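Local coordinates for protein transcriptional regulator (Mesorhizobium loti, PDB 3BHQ) that probably acts as a TetR-family DNA-binding transcription factor, recognising cis-regulatory DNA with a helix-turn-helix and dimerising, at residues M104-E107 / L108-R112; I116-A119 / D120-Q124; A142-F145 / Q146-N150; H165-G168 / M169-I173. All blocks are in the same frame, centred on the assembly; numbering follows the deposited sequence.

Contact 1. Residues M104-E107 / L108-R112; sequences MDEE and LLKLR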
loop_
_atom_site.group_PDB
_atom_site.type_symbol
_atom_site.label_atom_id
_atom_site.label_comp_id
_atom_site.label_asym_id
_atom_site.label_seq_id
_atom_site.Cartn_x
_atom_site.Cartn_y
_atom_site.Cartn_z
HETATM N N MSE A 104 -5.011 -7.761 7.871
HETATM C CA MSE A 104 -5.411 -6.515 8.540
HETATM C C MSE A 104 -5.219 -6.572 10.051
HETATM O O MSE A 104 -5.662 -5.698 10.776
HETATM C CB MSE A 104 -6.821 -6.112 8.113
HETATM C CG MSE A 104 -6.971 -5.902 6.600
HETATM SE SE MSE A 104 -5.851 -4.469 5.909
HETATM C CE MSE A 104 -6.553 -3.085 7.132
ATOM N N ASP A 105 -4.518 -7.593 10.536
ATOM C CA ASP A 105 -4.185 -7.723 11.939
ATOM C C ASP A 105 -3.432 -6.450 12.371
ATOM O O ASP A 105 -2.512 -6.001 11.683
ATOM C CB ASP A 105 -3.250 -8.898 12.178
ATOM C CG ASP A 105 -2.808 -8.989 13.613
ATOM O OD1 ASP A 105 -3.574 -9.447 14.463
ATOM O OD2 ASP A 105 -1.686 -8.574 13.892
ATOM N N GLU A 106 -3.842 -5.891 13.497
ATOM C CA GLU A 106 -3.329 -4.607 13.951
ATOM C C GLU A 106 -1.817 -4.579 14.168
ATOM O O GLU A 106 -1.152 -3.642 13.745
ATOM C CB GLU A 106 -4.086 -4.180 15.223
ATOM C CG GLU A 106 -3.756 -2.775 15.749
ATOM C CD GLU A 106 -4.130 -1.621 14.784
ATOM O OE1 GLU A 106 -4.937 -1.818 13.832
ATOM O OE2 GLU A 106 -3.608 -0.494 14.999
ATOM N N GLU A 107 -1.274 -5.621 14.788
ATOM C CA GLU A 107 0.160 -5.657 15.038
ATOM C C GLU A 107 0.956 -5.792 13.748
ATOM O O GLU A 107 1.999 -5.168 13.596
ATOM C CB GLU A 107 0.517 -6.712 16.090
ATOM C CG GLU A 107 -0.183 -6.487 17.475
ATOM C CD GLU A 107 0.003 -5.075 18.051
ATOM O OE1 GLU A 107 1.164 -4.680 18.259
ATOM O OE2 GLU A 107 -1.002 -4.353 18.297
ATOM N N LEU A 108 0.435 -6.561 12.790
ATOM C CA LEU A 108 1.049 -6.706 11.487
ATOM C C LEU A 108 1.077 -5.360 10.739
ATOM O O LEU A 108 2.068 -5.005 10.118
ATOM C CB LEU A 108 0.345 -7.789 10.641
ATOM C CG LEU A 108 0.972 -8.167 9.325
ATOM C CD1 LEU A 108 2.381 -8.746 9.551
ATOM C CD2 LEU A 108 0.120 -9.155 8.580
ATOM N N LEU A 109 -0.007 -4.589 10.826
ATOM C CA LEU A 109 -0.058 -3.262 10.190
ATOM C C LEU A 109 0.972 -2.314 10.814
ATOM O O LEU A 109 1.605 -1.547 10.089
ATOM C CB LEU A 109 -1.460 -2.668 10.296
ATOM C CG LEU A 109 -2.595 -3.424 9.584
ATOM C CD1 LEU A 109 -3.951 -2.812 9.945
ATOM C CD2 LEU A 109 -2.425 -3.399 8.128
ATOM N N LYS A 110 1.123 -2.379 12.134
ATOM C CA LYS A 110 2.147 -1.556 12.810
ATOM C C LYS A 110 3.550 -1.916 12.309
ATOM O O LYS A 110 4.363 -1.025 12.006
ATOM C CB LYS A 110 2.066 -1.685 14.321
ATOM C CG LYS A 110 0.784 -1.070 14.975
ATOM C CD LYS A 110 0.677 -1.421 16.482
ATOM C CE LYS A 110 -0.599 -0.855 17.079
ATOM N NZ LYS A 110 -0.911 -1.464 18.432
ATOM N N LEU A 111 3.825 -3.207 12.169
ATOM C CA LEU A 111 5.123 -3.647 11.634
ATOM C C LEU A 111 5.313 -3.155 10.169
ATOM O O LEU A 111 6.422 -2.697 9.794
ATOM C CB LEU A 111 5.271 -5.169 11.723
ATOM C CG LEU A 111 6.645 -5.742 11.342
ATOM C CD1 LEU A 111 7.753 -5.235 12.277
ATOM C CD2 LEU A 111 6.630 -7.296 11.275
ATOM N N ARG A 112 4.271 -3.260 9.333
ATOM C CA ARG A 112 4.347 -2.765 7.955
ATOM C C ARG A 112 4.749 -1.290 7.917
ATOM O O ARG A 112 5.614 -0.901 7.124
ATOM C CB ARG A 112 3.030 -2.992 7.176
ATOM C CG ARG A 112 3.041 -4.156 6.160
ATOM C CD ARG A 112 1.617 -4.397 5.630
ATOM N NE ARG A 112 1.368 -4.665 4.188
ATOM C CZ ARG A 112 1.146 -3.726 3.260
ATOM N NH1 ARG A 112 1.241 -2.428 3.544
ATOM N NH2 ARG A 112 0.828 -4.086 1.994
#

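Contact 2. Residues I116-A119 / D120-Q124; sequences IANA and DRMPQ. With EDO (1,2-ethanediol), chain L; EDO (1,2-ethanediol), chain H.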
loop_
_atom_site.group_PDB
_atom_site.type_symbol
_atom_site.label_atom_id
_atom_site.label_comp_id
_atom_site.label_asym_id
_atom_site.label_seq_id
_atom_site.Cartn_x
_atom_site.Cartn_y
_atom_site.Cartn_z
ATOM N N ILE A 116 8.196 0.357 6.159
ATOM C CA ILE A 116 8.138 1.463 5.179
ATOM C C ILE A 116 8.842 2.707 5.668
ATOM O O ILE A 116 9.569 3.356 4.907
ATOM C CB ILE A 116 6.638 1.751 4.793
ATOM C CG1 ILE A 116 6.070 0.568 4.008
ATOM C CG2 ILE A 116 6.535 3.058 3.945
ATOM C CD1 ILE A 116 4.572 0.493 3.828
ATOM N N ALA A 117 8.667 3.037 6.944
ATOM C CA ALA A 117 9.363 4.180 7.528
ATOM C C ALA A 117 10.891 4.074 7.414
ATOM O O ALA A 117 11.584 5.093 7.309
ATOM C CB ALA A 117 8.950 4.377 9.007
ATOM N N ASN A 118 11.396 2.842 7.451
ATOM C CA ASN A 118 12.829 2.546 7.358
ATOM C C ASN A 118 13.331 2.156 5.963
ATOM O O ASN A 118 14.440 1.595 5.835
ATOM C CB ASN A 118 13.153 1.467 8.395
ATOM C CG ASN A 118 13.106 2.013 9.798
ATOM O OD1 ASN A 118 13.955 2.833 10.169
ATOM N ND2 ASN A 118 12.105 1.609 10.581
ATOM N N ALA A 119 12.561 2.485 4.922
ATOM C CA ALA A 119 12.911 2.162 3.530
ATOM C C ALA A 119 14.273 2.728 3.104
ATOM O O ALA A 119 15.003 2.090 2.354
ATOM C CB ALA A 119 11.815 2.657 2.556
ATOM N N ASP A 120 14.605 3.921 3.588
ATOM C CA ASP A 120 15.893 4.559 3.260
ATOM C C ASP A 120 16.992 4.203 4.231
ATOM O O ASP A 120 18.114 3.940 3.812
ATOM C CB ASP A 120 15.754 6.084 3.195
ATOM C CG ASP A 120 14.879 6.527 2.038
ATOM O OD1 ASP A 120 15.138 6.118 0.878
ATOM O OD2 ASP A 120 13.917 7.262 2.285
ATOM N N ARG A 121 16.663 4.183 5.525
ATOM C CA ARG A 121 17.625 3.891 6.584
ATOM C C ARG A 121 18.095 2.433 6.566
ATOM O O ARG A 121 19.307 2.134 6.747
ATOM C CB ARG A 121 16.959 4.182 7.923
ATOM C CG ARG A 121 17.859 4.172 9.072
ATOM C CD ARG A 121 17.106 4.471 10.308
ATOM N NE ARG A 121 18.025 4.563 11.432
ATOM C CZ ARG A 121 17.672 4.784 12.689
ATOM N NH1 ARG A 121 16.395 4.951 13.020
ATOM N NH2 ARG A 121 18.631 4.835 13.609
HETATM N N MSE A 122 17.130 1.514 6.416
HETATM C CA MSE A 122 17.426 0.058 6.426
HETATM C C MSE A 122 16.600 -0.567 5.292
HETATM O O MSE A 122 15.590 -1.240 5.541
HETATM C CB MSE A 122 17.085 -0.554 7.782
HETATM C CG MSE A 122 18.002 -0.124 8.915
HETATM SE SE MSE A 122 17.550 -0.784 10.669
HETATM C CE MSE A 122 16.049 0.385 10.994
ATOM N N PRO A 123 17.020 -0.342 4.034
ATOM C CA PRO A 123 16.265 -0.790 2.856
ATOM C C PRO A 123 16.067 -2.291 2.822
ATOM O O PRO A 123 15.098 -2.752 2.237
ATOM C CB PRO A 123 17.104 -0.301 1.667
ATOM C CG PRO A 123 18.404 0.041 2.200
ATOM C CD PRO A 123 18.292 0.295 3.654
ATOM N N GLN A 124 16.975 -3.036 3.458
ATOM C CA GLN A 124 16.875 -4.501 3.471
ATOM C C GLN A 124 15.610 -5.058 4.126
ATOM O O GLN A 124 15.195 -6.170 3.797
ATOM C CB GLN A 124 18.125 -5.147 4.054
ATOM C CG GLN A 124 18.331 -5.027 5.536
ATOM C CD GLN A 124 18.849 -3.711 6.035
ATOM O OE1 GLN A 124 19.004 -2.734 5.297
ATOM N NE2 GLN A 124 19.159 -3.695 7.352
HETATM C C1 EDO L . 11.337 6.527 4.005
HETATM O O1 EDO L . 12.112 7.736 3.875
HETATM C C2 EDO L . 10.110 6.903 4.820
HETATM O O2 EDO L . 10.450 7.368 6.145
HETATM C C1 EDO H . 20.601 1.635 11.057
HETATM O O1 EDO H . 20.577 3.065 11.097
HETATM C C2 EDO H . 21.712 1.121 11.966
HETATM O O2 EDO H . 21.300 1.214 13.340
HETATM O O HOH W 1 14.115 5.495 6.251
#

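Contact 3. Residues A142-F145 / Q146-N150; sequences ASCF and QKLTN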
loop_
_atom_site.group_PDB
_atom_site.type_symbol
_atom_site.label_atom_id
_atom_site.label_comp_id
_atom_site.label_asym_id
_atom_site.label_seq_id
_atom_site.Cartn_x
_atom_site.Cartn_y
_atom_site.Cartn_z
ATOM N N ALA A 142 -1.017 -18.270 -6.424
ATOM C CA ALA A 142 -0.829 -18.603 -7.846
ATOM C C ALA A 142 -0.725 -20.102 -8.085
ATOM O O ALA A 142 -1.339 -20.625 -9.010
ATOM C CB ALA A 142 0.392 -17.870 -8.430
ATOM N N SER A 143 0.042 -20.788 -7.237
ATOM C CA SER A 143 0.169 -22.247 -7.320
ATOM C C SER A 143 -1.196 -22.905 -7.111
ATOM O O SER A 143 -1.579 -23.806 -7.863
ATOM C CB SER A 143 1.210 -22.775 -6.325
ATOM O OG SER A 143 1.343 -24.169 -6.471
ATOM N N CYS A 144 -1.954 -22.399 -6.135
ATOM C CA CYS A 144 -3.330 -22.866 -5.888
ATOM C C CYS A 144 -4.259 -22.639 -7.106
ATOM O O CYS A 144 -4.994 -23.542 -7.517
ATOM C CB CYS A 144 -3.889 -22.219 -4.617
ATOM S SG CYS A 144 -5.635 -22.374 -4.378
ATOM N N PHE A 145 -4.219 -21.441 -7.684
ATOM C CA PHE A 145 -5.041 -21.133 -8.861
ATOM C C PHE A 145 -4.676 -21.962 -10.105
ATOM O O PHE A 145 -5.561 -22.284 -10.917
ATOM C CB PHE A 145 -4.957 -19.649 -9.234
ATOM C CG PHE A 145 -5.636 -18.697 -8.285
ATOM C CD1 PHE A 145 -6.483 -19.106 -7.224
ATOM C CD2 PHE A 145 -5.504 -17.339 -8.539
ATOM C CE1 PHE A 145 -7.114 -18.143 -6.395
ATOM C CE2 PHE A 145 -6.161 -16.379 -7.731
ATOM C CZ PHE A 145 -6.939 -16.777 -6.674
ATOM N N GLN A 146 -3.391 -22.274 -10.259
ATOM C CA GLN A 146 -2.935 -23.108 -11.391
ATOM C C GLN A 146 -3.547 -24.492 -11.300
ATOM O O GLN A 146 -4.033 -25.031 -12.314
ATOM C CB GLN A 146 -1.409 -23.227 -11.440
ATOM C CG GLN A 146 -0.862 -24.032 -12.656
ATOM C CD GLN A 146 -1.286 -23.429 -13.977
ATOM O OE1 GLN A 146 -0.801 -22.362 -14.369
ATOM N NE2 GLN A 146 -2.191 -24.118 -14.683
ATOM N N LYS A 147 -3.510 -25.064 -10.099
ATOM C CA LYS A 147 -4.118 -26.379 -9.839
ATOM C C LYS A 147 -5.631 -26.332 -10.054
ATOM O O LYS A 147 -6.195 -27.231 -10.674
ATOM C CB LYS A 147 -3.752 -26.895 -8.448
ATOM C CG LYS A 147 -2.256 -27.176 -8.306
ATOM C CD LYS A 147 -1.843 -27.488 -6.871
ATOM C CE LYS A 147 -0.322 -27.429 -6.720
ATOM N NZ LYS A 147 0.110 -27.552 -5.303
ATOM N N LEU A 148 -6.286 -25.265 -9.591
ATOM C CA LEU A 148 -7.729 -25.094 -9.827
ATOM C C LEU A 148 -8.044 -24.934 -11.322
ATOM O O LEU A 148 -9.086 -25.395 -11.777
ATOM C CB LEU A 148 -8.300 -23.904 -9.035
ATOM C CG LEU A 148 -8.344 -24.084 -7.517
ATOM C CD1 LEU A 148 -8.642 -22.766 -6.848
ATOM C CD2 LEU A 148 -9.371 -25.164 -7.117
ATOM N N THR A 149 -7.168 -24.240 -12.052
ATOM C CA THR A 149 -7.318 -24.068 -13.508
ATOM C C THR A 149 -7.150 -25.417 -14.219
ATOM O O THR A 149 -7.976 -25.763 -15.072
ATOM C CB THR A 149 -6.373 -23.001 -14.083
ATOM O OG1 THR A 149 -6.713 -21.725 -13.516
ATOM C CG2 THR A 149 -6.503 -22.894 -15.634
ATOM N N ASN A 150 -6.125 -26.178 -13.828
ATOM C CA ASN A 150 -5.897 -27.542 -14.397
ATOM C C ASN A 150 -7.095 -28.485 -14.183
ATOM O O ASN A 150 -7.379 -29.344 -15.027
ATOM C CB ASN A 150 -4.620 -28.174 -13.827
ATOM C CG ASN A 150 -3.354 -27.432 -14.235
ATOM O OD1 ASN A 150 -3.367 -26.593 -15.139
ATOM N ND2 ASN A 150 -2.251 -27.725 -13.547
HETATM O O HOH W 2 -0.847 -25.199 -4.257
#

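Contact 4. Residues H165-G168 / M169-I173; sequences HLFG and MLLWI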
loop_
_atom_site.group_PDB
_atom_site.type_symbol
_atom_site.label_atom_id
_atom_site.label_comp_id
_atom_site.label_asym_id
_atom_site.label_seq_id
_atom_site.Cartn_x
_atom_site.Cartn_y
_atom_site.Cartn_z
ATOM N N HIS A 165 -4.683 -9.650 -8.655
ATOM C CA HIS A 165 -6.021 -9.050 -8.858
ATOM C C HIS A 165 -6.966 -9.307 -7.706
ATOM O O HIS A 165 -7.659 -8.387 -7.257
ATOM C CB HIS A 165 -6.634 -9.463 -10.187
ATOM C CG HIS A 165 -5.925 -8.874 -11.370
ATOM N ND1 HIS A 165 -6.156 -9.306 -12.652
ATOM C CD2 HIS A 165 -4.963 -7.931 -11.453
ATOM C CE1 HIS A 165 -5.420 -8.599 -13.489
ATOM N NE2 HIS A 165 -4.684 -7.757 -12.787
ATOM N N LEU A 166 -6.997 -10.554 -7.203
ATOM C CA LEU A 166 -7.827 -10.876 -6.026
ATOM C C LEU A 166 -7.345 -10.027 -4.826
ATOM O O LEU A 166 -8.144 -9.369 -4.174
ATOM C CB LEU A 166 -7.758 -12.383 -5.682
ATOM C CG LEU A 166 -8.576 -12.766 -4.441
ATOM C CD1 LEU A 166 -10.099 -12.407 -4.591
ATOM C CD2 LEU A 166 -8.365 -14.255 -4.050
ATOM N N PHE A 167 -6.051 -10.072 -4.524
ATOM C CA PHE A 167 -5.503 -9.325 -3.401
ATOM C C PHE A 167 -5.722 -7.816 -3.554
ATOM O O PHE A 167 -6.095 -7.147 -2.581
ATOM C CB PHE A 167 -4.005 -9.620 -3.197
ATOM C CG PHE A 167 -3.725 -10.903 -2.446
ATOM C CD1 PHE A 167 -3.897 -12.141 -3.030
ATOM C CD2 PHE A 167 -3.234 -10.858 -1.146
ATOM C CE1 PHE A 167 -3.588 -13.317 -2.331
ATOM C CE2 PHE A 167 -2.920 -12.039 -0.438
ATOM C CZ PHE A 167 -3.101 -13.274 -1.041
ATOM N N GLY A 168 -5.521 -7.319 -4.765
ATOM C CA GLY A 168 -5.716 -5.896 -5.035
ATOM C C GLY A 168 -7.160 -5.450 -4.838
ATOM O O GLY A 168 -7.414 -4.441 -4.181
HETATM N N MSE A 169 -8.117 -6.215 -5.358
HETATM C CA MSE A 169 -9.537 -5.858 -5.159
HETATM C C MSE A 169 -9.931 -5.925 -3.701
HETATM O O MSE A 169 -10.663 -5.063 -3.196
HETATM C CB MSE A 169 -10.439 -6.707 -6.033
HETATM C CG MSE A 169 -10.286 -6.338 -7.421
HETATM SE SE MSE A 169 -11.623 -7.094 -8.535
HETATM C CE MSE A 169 -10.733 -8.586 -8.719
ATOM N N LEU A 170 -9.432 -6.946 -3.003
ATOM C CA LEU A 170 -9.749 -7.155 -1.619
ATOM C C LEU A 170 -9.154 -6.110 -0.689
ATOM O O LEU A 170 -9.797 -5.712 0.296
ATOM C CB LEU A 170 -9.212 -8.537 -1.195
ATOM C CG LEU A 170 -9.585 -9.140 0.121
ATOM C CD1 LEU A 170 -11.087 -9.431 0.105
ATOM C CD2 LEU A 170 -8.751 -10.437 0.280
ATOM N N LEU A 171 -7.923 -5.679 -0.952
ATOM C CA LEU A 171 -7.199 -4.861 0.009
ATOM C C LEU A 171 -6.908 -3.421 -0.361
ATOM O O LEU A 171 -6.477 -2.680 0.511
ATOM C CB LEU A 171 -5.872 -5.565 0.313
ATOM C CG LEU A 171 -5.982 -6.969 0.923
ATOM C CD1 LEU A 171 -4.610 -7.654 0.941
ATOM C CD2 LEU A 171 -6.592 -6.886 2.300
ATOM N N TRP A 172 -7.181 -3.026 -1.600
ATOM C CA TRP A 172 -6.822 -1.647 -2.019
ATOM C C TRP A 172 -7.404 -0.611 -1.035
ATOM O O TRP A 172 -6.664 0.228 -0.544
ATOM C CB TRP A 172 -7.209 -1.323 -3.482
ATOM C CG TRP A 172 -6.672 0.014 -3.903
ATOM C CD1 TRP A 172 -7.380 1.144 -4.168
ATOM C CD2 TRP A 172 -5.310 0.320 -4.056
ATOM N NE1 TRP A 172 -6.499 2.156 -4.490
ATOM C CE2 TRP A 172 -5.221 1.677 -4.433
ATOM C CE3 TRP A 172 -4.136 -0.421 -3.929
ATOM C CZ2 TRP A 172 -4.020 2.310 -4.645
ATOM C CZ3 TRP A 172 -2.907 0.223 -4.161
ATOM C CH2 TRP A 172 -2.873 1.583 -4.507
ATOM N N ILE A 173 -8.698 -0.646 -0.745
ATOM C CA ILE A 173 -9.290 0.322 0.184
ATOM C C ILE A 173 -8.855 0.070 1.638
ATOM O O ILE A 173 -8.262 0.940 2.248
ATOM C CB ILE A 173 -10.823 0.471 -0.005
ATOM C CG1 ILE A 173 -11.102 1.211 -1.324
ATOM C CG2 ILE A 173 -11.457 1.224 1.150
ATOM C CD1 ILE A 173 -12.594 1.316 -1.709
#

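Contact 1. Residues M104-E107 / L108-R112
The first torsion of Asp105 sets CG trans to its own backbone N (chi1 176°) and carries the carboxylate over the first turn of helix 106-117, where OD2 accepts from Leu108 N at 3.1 Å. Asp105 is therefore the N-cap of this helix. The amide comes to OD2 from the anti side, 16° out of the carboxylate plane. The same residue uses its main-chain oxygen as well, since Asp105 O accepts from Leu109 N at 3.0 Å.

A different torsion matters for Glu107: its chain bends at chi2 (-52°), bringing its carboxylate alongside Lys110, whose chain runs extended beyond CG. The two side chains lie next to each other and point the same way, and Lys110 NZ closes a salt bridge to Glu107 OE2 at 2.9 Å, on the syn side. Glu106 OE2 stands 4.5 Å from Lys110 NZ, beyond salt-bridge range, while its OE1 is held by Asn184 ND2, which also bonds Met104 O.

Leu109 CD1 lies over the backbone oxygen of Met104, 3.5 Å from Met104 O. The apolar character of this flank comes from Leu109 packing on Met175 of helix 159-181. Leu108 is buried against Thr67 and Val71 of helix 56-83.

Three consecutive acidic residues, Asp105 to Glu107, thus gather at the amino end of the helix. Their negative charge probably interacts favourably with the helix dipole, the cap satisfies an amide of the first turn, and Lys110 is likely to offset part of the accumulated charge.

Contact 2. Residues I116-A119 / D120-Q124
Met122, a selenomethionine, runs alongside Asn118 and points the same way. Its CB passes 3.9 Å from Asn118 O, the atom that also accepts from Met122 N at 2.8 Å. CG and then SE skirt an ethanediol carbon, C1 of the chain H molecule, with SE 3.9 Å from it. The chain then bends at chi3 (-75°), which sets CE over the face of the carboxamide, 3.3 Å from Asn118 OD1 and 3.6 Å from Asn118 CG. The amide is held by a further bond, Asn118 ND2 to Leu114 O one turn earlier in helix 106-117. With an alanine in place of Asn118, Leu114 O would probably lose this donor and a gap would open beside the selenomethyl group.

Arg121 CD, in one of two conformers, approaches Asn118 OD1 at 3.6 Å close to the amide plane; in that conformer Arg121 NH2 forms a salt bridge with Asp31. Water 1 spans the turn, donating to Ala117 O at 2.8 Å and accepting from Arg121 N at 3.0 Å.

Asn118 is the first residue past helix 106-117. Its main-chain oxygen and the water bridge forward across the turn, whereas its side chain ties the turn back to that helix. The buried carboxamide has an N-H engaged by Leu114 O, and Met122 and Phe60 of helix 56-83 pack on it, which probably fixes its rotation.

Contact 3. Residues A142-F145 / Q146-N150
Two donors from one residue converge on Phe145 O: Thr149 N at 2.8 Å and Thr149 OG1 at 2.9 Å. They reach it from opposite faces of the carbonyl plane, tilted by 29° and 34°, and so grip the oxygen between them. The hydroxyl can do this because Thr149 OG1 sits beside its backbone N (chi1 -64°), facing back along the helix. It also bonds Thr156 OG1 in the following loop. A valine here would probably leave Phe145 O with the amide alone and Thr156 without its helix partner, loosening the tie between helix and loop.

Further along the same helix, Gln146 NE2 donates to Asn150 OD1 at 2.8 Å. The partner lies near the plane of the glutamine amide, but the donor stands above the carbonyl plane of Asn150. Toward solvent, water 2 links Ser143 and Lys147: it accepts from Lys147 NZ at 2.7 Å and lies 3.3 Å from Ser143 OG, while the extended lysine passes its CE 3.7 Å from that same OG.

The apolar flank is buried. Leu148 CD1 touches Cys144 SG at 3.9 Å and approaches Phe145 CD1 at 4.3 Å, oblique to the ring. Leu82 of helix 56-83 packs on Cys144 and Leu148, and the Phe145 ring meets that of Phe202.

Bonds from each amide to the carbonyl four residues back, an apolar flank set against helices and a polar flank outside identify an amphipathic alpha-helix. It is the closing turns of helix 123-150 in the all-helical C-terminal domain of a TetR-type regulator.

Contact 4. Residues H165-G168 / M169-I173
Met169 folds closely over the carbonyl of His165, and this is the tight half of the contact. The selenomethionine bends at chi3 (-85°), bringing CE to 3.4 Å from His165 O, with CG at 3.3 Å from the same oxygen. That atom also accepts from Met169 N at 2.9 Å, in a nearly straight bond (165° at the hydrogen). Gly168, just before Met169, has no side chain; its carbonyl oxygen lies 3.2 Å from Trp172 CB.

The other half is slacker. Phe167 and Leu171 run side by side, yet their closest side-chain atoms, CD2 of Phe167 and CD1 of Leu171, are 4.1 Å apart, and the methyl approaches the ring obliquely. Here the helix is locally irregular: the bonds from Leu171 N to Phe167 O and from Trp172 N to Gly168 O each bend to 141°, where Leu171 departs from regular helical torsions. The contact has no open solvent side, since all eight touching residues are buried.

What encloses the turns comes from several helices. Phe167 packs on Met137 and Leu138 of helix 123-150 and on Leu99 of helix 88-103, Leu170 lies against Ser198 of helix 188-206, and His165 ND1 bonds Tyr206 OH. The indole of Trp172 reaches into the dimer interface, where it meets the ring of Phe134 of the second subunit, whose Trp172 in turn packs on Phe167.

How the contacts relate
All four contacts lie in series within the C-terminal domain. Contacts 1 and 2 open and close the same helix, 106-117, with centres about 17 Å apart; contacts 2 and 3 mark the two ends of helix 123-150, about 34 Å between centres. Contacts 3 and 4 touch directly, Phe145 CZ meeting Leu166 CD2 at 3.9 Å. Contact 4 also comes near contact 1, nearest atoms about 4 Å apart. Contacts 2 and 4 touch the second subunit; contact 1 does so only doubtfully, through Arg112; contact 3 does not. Ethanediol, probably from crystallisation, lies near Asp105, Asp120 and Trp172, which by itself does not establish an effector pocket.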